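Local coordinates for Trm112p-like protein (Encephalitozoon cuniculi, PDB 3Q87) that binds a zinc ion and partners the methyltransferase Mtq2, probably activating it for methylation of the translation termination factor eRF1, at residues L9-R13 against T118-E123; T18-L22 against L100-M104. Numbering follows the deposited sequence.

Contact 1 (L9-R13 against T118-E123); sequences LKCKR and TVDTVE. With ZN (zinc ion), chain C.
A polar, side-chain-mediated contact joins the first zinc knuckle of the Cys4 zinc-ribbon-type domain to the C-terminal tail that follows strand 115-117. Neither L9-R13 nor T118-E123 forms regular secondary structure, and the backbones stay apart: the nearest CA atoms, those of K12 and T118, are 8.0 Å apart, so long side chains bridge the gap. The knuckle begins extended at L9-C11 and turns at K12 (phi/psi -87/-4). There the amide N of R13 donates to C11 SG over 3.3 Å, the N-H···S bond familiar from zinc knuckles, while the same sulphur holds the zinc at 2.4 Å with C14, C102 and C105 completing the site. K12, with chi1 p and then t at chi2 to chi4, carries NZ to T118 O at 2.7 Å and, weakly, to V119 O at 3.4 Å. A water accepts from K12 NZ at 3.0 Å, donates to V119 O at 3.1 Å and hydrogen-bonds T121 OG1 at 2.6 Å. T118 OG1 hydrogen-bonds the backbone carbonyl of R67 and the hydroxyl of S73 of the Mtq2 chain, and D120 forms a salt bridge with that R67, placing this contact in the interface itself. Farther along, E123 (chi1 and chi2 both m) meets the R13 guanidinium edge-on in a two-pronged salt bridge, NH1 to OE1 3.1 Å and NH2 to OE2 2.6 Å.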
ATOM      1  N   LEU A   9      -3.366  -3.744  -6.439  1.00 13.57           N
ATOM      2  CA  LEU A   9      -2.785  -2.800  -7.379  1.00 15.90           C
ATOM      3  C   LEU A   9      -3.754  -2.545  -8.518  1.00 17.47           C
ATOM      4  O   LEU A   9      -4.564  -3.394  -8.834  1.00 21.98           O
ATOM      5  CB  LEU A   9      -1.463  -3.330  -7.923  1.00 19.46           C
ATOM      6  CG  LEU A   9      -0.213  -3.296  -7.035  1.00 24.43           C
ATOM      7  CD1 LEU A   9       0.844  -4.241  -7.566  1.00 16.94           C
ATOM      8  CD2 LEU A   9       0.342  -1.888  -6.952  1.00 20.05           C
ATOM      9  N   LYS A  10      -3.665  -1.377  -9.133  1.00 14.19           N
ATOM     10  CA  LYS A  10      -4.467  -1.098 -10.314  1.00 17.01           C
ATOM     11  C   LYS A  10      -3.695  -0.209 -11.279  1.00 14.21           C
ATOM     12  O   LYS A  10      -2.725   0.451 -10.893  1.00 14.33           O
ATOM     13  CB  LYS A  10      -5.783  -0.422  -9.932  1.00 15.24           C
ATOM     14  CG  LYS A  10      -5.635   1.029  -9.449  1.00 19.22           C
ATOM     15  CD  LYS A  10      -6.998   1.650  -9.173  1.00 19.84           C
ATOM     16  CE  LYS A  10      -6.907   3.135  -8.850  1.00 17.54           C
ATOM     17  NZ  LYS A  10      -6.671   3.951 -10.068  1.00 26.50           N
ATOM     18  N   CYS A  11      -4.126  -0.197 -12.535  1.00 12.07           N
ATOM     19  CA  CYS A  11      -3.535   0.691 -13.518  1.00 11.27           C
ATOM     20  C   CYS A  11      -3.822   2.119 -13.115  1.00 14.74           C
ATOM     21  O   CYS A  11      -4.950   2.467 -12.750  1.00 18.39           O
ATOM     22  CB  CYS A  11      -4.097   0.430 -14.913  1.00 13.63           C
ATOM     23  SG  CYS A  11      -3.542   1.656 -16.105  1.00 18.06           S
ATOM     24  N   LYS A  12      -2.805   2.958 -13.170  1.00 17.48           N
ATOM     25  CA  LYS A  12      -2.958   4.305 -12.646  1.00 16.72           C
ATOM     26  C   LYS A  12      -3.517   5.254 -13.706  1.00 22.75           C
ATOM     27  O   LYS A  12      -3.784   6.420 -13.423  1.00 22.51           O
ATOM     28  CB  LYS A  12      -1.626   4.820 -12.110  1.00 17.95           C
ATOM     29  CG  LYS A  12      -0.624   5.163 -13.204  1.00 24.91           C
ATOM     30  CD  LYS A  12       0.624   5.791 -12.624  1.00 22.23           C
ATOM     31  CE  LYS A  12       1.687   5.969 -13.695  1.00 24.44           C
ATOM     32  NZ  LYS A  12       2.928   6.537 -13.090  1.00 17.99           N
ATOM     33  N   ARG A  13      -3.692   4.747 -14.921  1.00 21.26           N
ATOM     34  CA  ARG A  13      -4.163   5.562 -16.035  1.00 25.26           C
ATOM     35  C   ARG A  13      -5.638   5.276 -16.357  1.00 26.64           C
ATOM     36  O   ARG A  13      -6.443   6.198 -16.514  1.00 20.00           O
ATOM     37  CB  ARG A  13      -3.308   5.297 -17.273  1.00 24.54           C
ATOM     38  CG  ARG A  13      -3.992   5.727 -18.559  1.00 31.77           C
ATOM     39  CD  ARG A  13      -3.361   5.039 -19.753  1.00 37.61           C
ATOM     40  NE  ARG A  13      -2.133   5.715 -20.122  1.00 32.73           N
ATOM     41  CZ  ARG A  13      -1.082   5.136 -20.682  1.00 22.50           C
ATOM     42  NH1 ARG A  13      -1.081   3.837 -20.949  1.00 22.52           N
ATOM     43  NH2 ARG A  13      -0.023   5.879 -20.974  1.00 27.50           N
ATOM     44  N   THR A 118       5.680   1.856  -9.936  1.00 16.44           N
ATOM     45  CA  THR A 118       4.511   2.398 -10.628  1.00 12.90           C
ATOM     46  C   THR A 118       4.682   3.854 -11.052  1.00 18.42           C
ATOM     47  O   THR A 118       3.752   4.483 -11.559  1.00 17.60           O
ATOM     48  CB  THR A 118       3.228   2.261  -9.776  1.00 13.04           C
ATOM     49  OG1 THR A 118       3.219   3.250  -8.729  1.00 15.01           O
ATOM     50  CG2 THR A 118       3.110   0.823  -9.183  1.00 12.92           C
ATOM     51  N   VAL A 119       5.865   4.398 -10.826  1.00 18.55           N
ATOM     52  CA  VAL A 119       6.117   5.798 -11.145  1.00 22.70           C
ATOM     53  C   VAL A 119       6.804   5.866 -12.495  1.00 21.03           C
ATOM     54  O   VAL A 119       6.326   6.536 -13.391  1.00 24.35           O
ATOM     55  CB  VAL A 119       6.995   6.500 -10.078  1.00 19.78           C
ATOM     56  CG1 VAL A 119       7.232   7.974 -10.452  1.00 17.88           C
ATOM     57  CG2 VAL A 119       6.344   6.401  -8.706  1.00 15.91           C
ATOM     58  N   ASP A 120       7.919   5.154 -12.636  1.00 20.69           N
ATOM     59  CA  ASP A 120       8.649   5.121 -13.898  1.00 26.90           C
ATOM     60  C   ASP A 120       8.155   3.951 -14.745  1.00 25.20           C
ATOM     61  O   ASP A 120       8.686   2.842 -14.688  1.00 23.31           O
ATOM     62  CB  ASP A 120      10.158   5.035 -13.660  1.00 25.98           C
ATOM     63  CG  ASP A 120      10.704   6.267 -12.940  1.00 37.42           C
ATOM     64  OD1 ASP A 120      10.158   7.373 -13.140  1.00 30.82           O
ATOM     65  OD2 ASP A 120      11.684   6.130 -12.172  1.00 42.51           O
ATOM     66  N   THR A 121       7.111   4.215 -15.514  1.00 20.52           N
ATOM     67  CA  THR A 121       6.417   3.174 -16.245  1.00 16.86           C
ATOM     68  C   THR A 121       6.930   3.009 -17.676  1.00 21.50           C
ATOM     69  O   THR A 121       7.693   3.827 -18.179  1.00 19.56           O
ATOM     70  CB  THR A 121       4.923   3.460 -16.285  1.00 17.18           C
ATOM     71  OG1 THR A 121       4.708   4.790 -16.778  1.00 20.11           O
ATOM     72  CG2 THR A 121       4.335   3.341 -14.896  1.00 20.45           C
ATOM     73  N   VAL A 122       6.488   1.933 -18.320  1.00 20.87           N
ATOM     74  CA  VAL A 122       6.800   1.658 -19.713  1.00 20.11           C
ATOM     75  C   VAL A 122       5.482   1.517 -20.476  1.00 18.92           C
ATOM     76  O   VAL A 122       4.498   1.036 -19.929  1.00 18.11           O
ATOM     77  CB  VAL A 122       7.588   0.335 -19.843  1.00 24.32           C
ATOM     78  CG1 VAL A 122       8.083   0.146 -21.251  1.00 31.45           C
ATOM     79  CG2 VAL A 122       8.755   0.318 -18.880  1.00 32.45           C
ATOM     80  N   GLU A 123       5.465   1.941 -21.734  1.00 24.32           N
ATOM     81  CA  GLU A 123       4.327   1.693 -22.617  1.00 22.07           C
ATOM     82  C   GLU A 123       4.578   0.463 -23.475  1.00 20.65           C
ATOM     83  O   GLU A 123       5.699   0.223 -23.903  1.00 30.76           O
ATOM     84  CB  GLU A 123       4.110   2.885 -23.541  1.00 17.72           C
ATOM     85  CG  GLU A 123       3.845   4.194 -22.828  1.00 21.22           C
ATOM     86  CD  GLU A 123       2.564   4.169 -22.033  1.00 26.15           C
ATOM     87  OE1 GLU A 123       1.678   3.342 -22.345  1.00 31.31           O
ATOM     88  OE2 GLU A 123       2.438   4.979 -21.087  1.00 33.33           O
TER
HETATM   89 ZN    ZN C 126      -4.517   0.771 -18.058  1.00 28.56          ZN
HETATM   90  O   HOH W   1       4.373   7.100 -15.683  1.00 25.14           O

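Contact 2 (T18-L22 against L100-M104); sequences TKLIL and LRCDM. With ZN (zinc ion), chain C.
How a beta pairing can position a metal ligand, as in zinc ribbons, is illustrated by T18-L22 and L100-M104: strands 20-22 and 100-102 run antiparallel at 148°, axes 4.2 Å apart, and lead into the C102 knuckle. I21 and R101 form the hydrogen-bonded pair (I21 N to R101 O 2.7 Å, R101 N to I21 O 2.8 Å), flanked by the non-hydrogen-bonded pairs L20-C102 and L22-L100. Beyond the strand end, D103 N donates to K19 O at 2.9 Å, and D103 (chi1 p) turns OD1 back to accept from K19 N at 3.1 Å. The K19 side chain, m then extended, leads away to a salt bridge with E51. On one face R101 starts t, t, and chi3 p folds its guanidinium back over I21 CB. The other face carries the leucines and the zinc ligand C102: L20 (m, t) brings CD2 to 4.0 Å from C102 CB, and L22 (chi1 t, chi2 -106°, between wells) CD2 to 3.7 Å from CD2 of L100 (m, t). C102 (chi1 t) binds zinc through SG at 2.3 Å; that sulphur lies 3.2 Å from T18 OG1 and weakly accepts from M104 N at 3.3 Å. Within the four-stranded sheet, strand 98-102 lies between outermost strand 20-24 and strand 108-112, whose Y109 and I111 pack against L100; L22 O reaches S59 at the end of helix 42-59.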
ATOM      1  N   THR A  18      -9.078  -2.819 -14.375  1.00 17.74           N
ATOM      2  CA  THR A  18      -8.643  -3.633 -15.485  1.00 23.96           C
ATOM      3  C   THR A  18      -7.837  -4.771 -14.862  1.00 24.55           C
ATOM      4  O   THR A  18      -7.651  -4.798 -13.648  1.00 23.23           O
ATOM      5  CB  THR A  18      -7.713  -2.842 -16.404  1.00 23.54           C
ATOM      6  OG1 THR A  18      -6.548  -2.474 -15.672  1.00 25.29           O
ATOM      7  CG2 THR A  18      -8.393  -1.564 -16.912  1.00 18.98           C
ATOM      8  N   LYS A  19      -7.348  -5.693 -15.678  1.00 24.65           N
ATOM      9  CA  LYS A  19      -6.539  -6.801 -15.172  1.00 26.96           C
ATOM     10  C   LYS A  19      -5.063  -6.509 -15.367  1.00 25.77           C
ATOM     11  O   LYS A  19      -4.647  -6.185 -16.473  1.00 22.97           O
ATOM     12  CB  LYS A  19      -6.883  -8.087 -15.919  1.00 34.30           C
ATOM     13  CG  LYS A  19      -8.331  -8.498 -15.826  1.00 31.67           C
ATOM     14  CD  LYS A  19      -8.660  -9.512 -16.916  1.00 58.76           C
ATOM     15  CE  LYS A  19     -10.156  -9.564 -17.220  1.00 60.86           C
ATOM     16  NZ  LYS A  19     -10.437 -10.428 -18.401  1.00 52.35           N
ATOM     17  N   LEU A  20      -4.271  -6.610 -14.303  1.00 23.43           N
ATOM     18  CA  LEU A  20      -2.825  -6.467 -14.438  1.00 18.65           C
ATOM     19  C   LEU A  20      -2.234  -7.843 -14.673  1.00 22.61           C
ATOM     20  O   LEU A  20      -2.417  -8.735 -13.855  1.00 21.43           O
ATOM     21  CB  LEU A  20      -2.210  -5.829 -13.188  1.00 22.42           C
ATOM     22  CG  LEU A  20      -2.782  -4.445 -12.827  1.00 17.50           C
ATOM     23  CD1 LEU A  20      -2.056  -3.819 -11.628  1.00 19.26           C
ATOM     24  CD2 LEU A  20      -2.751  -3.526 -14.046  1.00 18.07           C
ATOM     25  N   ILE A  21      -1.533  -8.018 -15.789  1.00 19.97           N
ATOM     26  CA  ILE A  21      -0.964  -9.325 -16.127  1.00 21.42           C
ATOM     27  C   ILE A  21       0.511  -9.395 -15.771  1.00 18.80           C
ATOM     28  O   ILE A  21       1.284  -8.510 -16.110  1.00 19.34           O
ATOM     29  CB  ILE A  21      -1.147  -9.668 -17.623  1.00 28.51           C
ATOM     30  CG1 ILE A  21      -2.611  -9.497 -18.037  1.00 29.98           C
ATOM     31  CG2 ILE A  21      -0.688 -11.095 -17.910  1.00 24.21           C
ATOM     32  CD1 ILE A  21      -3.578 -10.309 -17.191  1.00 29.83           C
ATOM     33  N   LEU A  22       0.887 -10.469 -15.087  1.00 20.82           N
ATOM     34  CA  LEU A  22       2.234 -10.653 -14.580  1.00 22.62           C
ATOM     35  C   LEU A  22       3.139 -11.318 -15.608  1.00 29.70           C
ATOM     36  O   LEU A  22       2.781 -12.342 -16.194  1.00 24.54           O
ATOM     37  CB  LEU A  22       2.181 -11.511 -13.309  1.00 21.52           C
ATOM     38  CG  LEU A  22       3.364 -11.658 -12.341  1.00 28.74           C
ATOM     39  CD1 LEU A  22       3.997 -13.006 -12.490  1.00 26.86           C
ATOM     40  CD2 LEU A  22       4.428 -10.553 -12.461  1.00 24.02           C
ATOM     41  N   LEU A 100       4.282  -5.993 -14.530  1.00 17.10           N
ATOM     42  CA  LEU A 100       2.831  -6.032 -14.501  1.00 13.45           C
ATOM     43  C   LEU A 100       2.315  -5.177 -15.651  1.00 16.27           C
ATOM     44  O   LEU A 100       2.724  -4.034 -15.793  1.00 18.89           O
ATOM     45  CB  LEU A 100       2.309  -5.479 -13.176  1.00 14.74           C
ATOM     46  CG  LEU A 100       2.690  -6.263 -11.920  1.00 19.85           C
ATOM     47  CD1 LEU A 100       2.212  -5.525 -10.682  1.00 16.87           C
ATOM     48  CD2 LEU A 100       2.133  -7.695 -11.960  1.00 21.01           C
ATOM     49  N   ARG A 101       1.409  -5.722 -16.459  1.00 17.19           N
ATOM     50  CA  ARG A 101       0.893  -5.002 -17.624  1.00 19.56           C
ATOM     51  C   ARG A 101      -0.634  -4.860 -17.569  1.00 15.78           C
ATOM     52  O   ARG A 101      -1.340  -5.846 -17.434  1.00 15.48           O
ATOM     53  CB  ARG A 101       1.304  -5.725 -18.924  1.00 21.70           C
ATOM     54  CG  ARG A 101       0.674  -5.115 -20.195  1.00 21.07           C
ATOM     55  CD  ARG A 101       1.167  -5.761 -21.489  1.00 23.64           C
ATOM     56  NE  ARG A 101       1.162  -7.218 -21.426  1.00 41.70           N
ATOM     57  CZ  ARG A 101       0.078  -7.972 -21.587  1.00 48.88           C
ATOM     58  NH1 ARG A 101      -1.103  -7.403 -21.808  1.00 41.87           N
ATOM     59  NH2 ARG A 101       0.174  -9.295 -21.524  1.00 40.62           N
ATOM     60  N   CYS A 102      -1.132  -3.632 -17.680  1.00 17.28           N
ATOM     61  CA  CYS A 102      -2.566  -3.391 -17.762  1.00 18.73           C
ATOM     62  C   CYS A 102      -3.102  -3.969 -19.062  1.00 19.05           C
ATOM     63  O   CYS A 102      -2.622  -3.621 -20.125  1.00 25.08           O
ATOM     64  CB  CYS A 102      -2.868  -1.894 -17.741  1.00 18.75           C
ATOM     65  SG  CYS A 102      -4.649  -1.522 -18.047  1.00 16.64           S
ATOM     66  N   ASP A 103      -4.097  -4.843 -18.980  1.00 21.29           N
ATOM     67  CA  ASP A 103      -4.610  -5.501 -20.179  1.00 24.81           C
ATOM     68  C   ASP A 103      -5.389  -4.556 -21.085  1.00 26.26           C
ATOM     69  O   ASP A 103      -5.616  -4.878 -22.242  1.00 28.57           O
ATOM     70  CB  ASP A 103      -5.458  -6.730 -19.827  1.00 22.75           C
ATOM     71  CG  ASP A 103      -6.767  -6.366 -19.127  1.00 37.56           C
ATOM     72  OD1 ASP A 103      -6.934  -5.199 -18.715  1.00 36.17           O
ATOM     73  OD2 ASP A 103      -7.640  -7.249 -18.989  1.00 41.08           O
ATOM     74  N   MET A 104      -5.788  -3.390 -20.573  1.00 25.35           N
ATOM     75  CA  MET A 104      -6.573  -2.464 -21.380  1.00 19.42           C
ATOM     76  C   MET A 104      -5.738  -1.407 -22.102  1.00 34.44           C
ATOM     77  O   MET A 104      -5.964  -1.146 -23.287  1.00 22.46           O
ATOM     78  CB  MET A 104      -7.677  -1.793 -20.560  1.00 20.30           C
ATOM     79  CG  MET A 104      -8.747  -2.766 -20.061  1.00 44.94           C
ATOM     80  SD  MET A 104      -9.779  -3.450 -21.380  1.00 50.11           S
ATOM     81  CE  MET A 104     -10.385  -1.920 -22.100  1.00 28.04           C
TER
HETATM   82 ZN    ZN C 126      -4.517   0.771 -18.058  1.00 28.56          ZN

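How the contacts relate
A zinc site assembled from distant parts of a chain illustrates a general principle: one ion can gather segments that sequence keeps far apart. Contacts 1 and 2 have centres 10 Å apart and share the metal, C11 coming from the former and C102 from the latter. Along the chain the order is 9-13, 18-22, 100-104, 118-123, so contact 2 falls wholly between the halves of contact 1, with the helices inserted between 22 and 100. Direct packing links them too: L9 CD1 lies 3.6 Å from L100 CD1. The metal joins 9-13 to 100-104, while side chains of 9-13 hold the tail 118-123; contact 1 meets Mtq2, whereas no other protein chain touches contact 2.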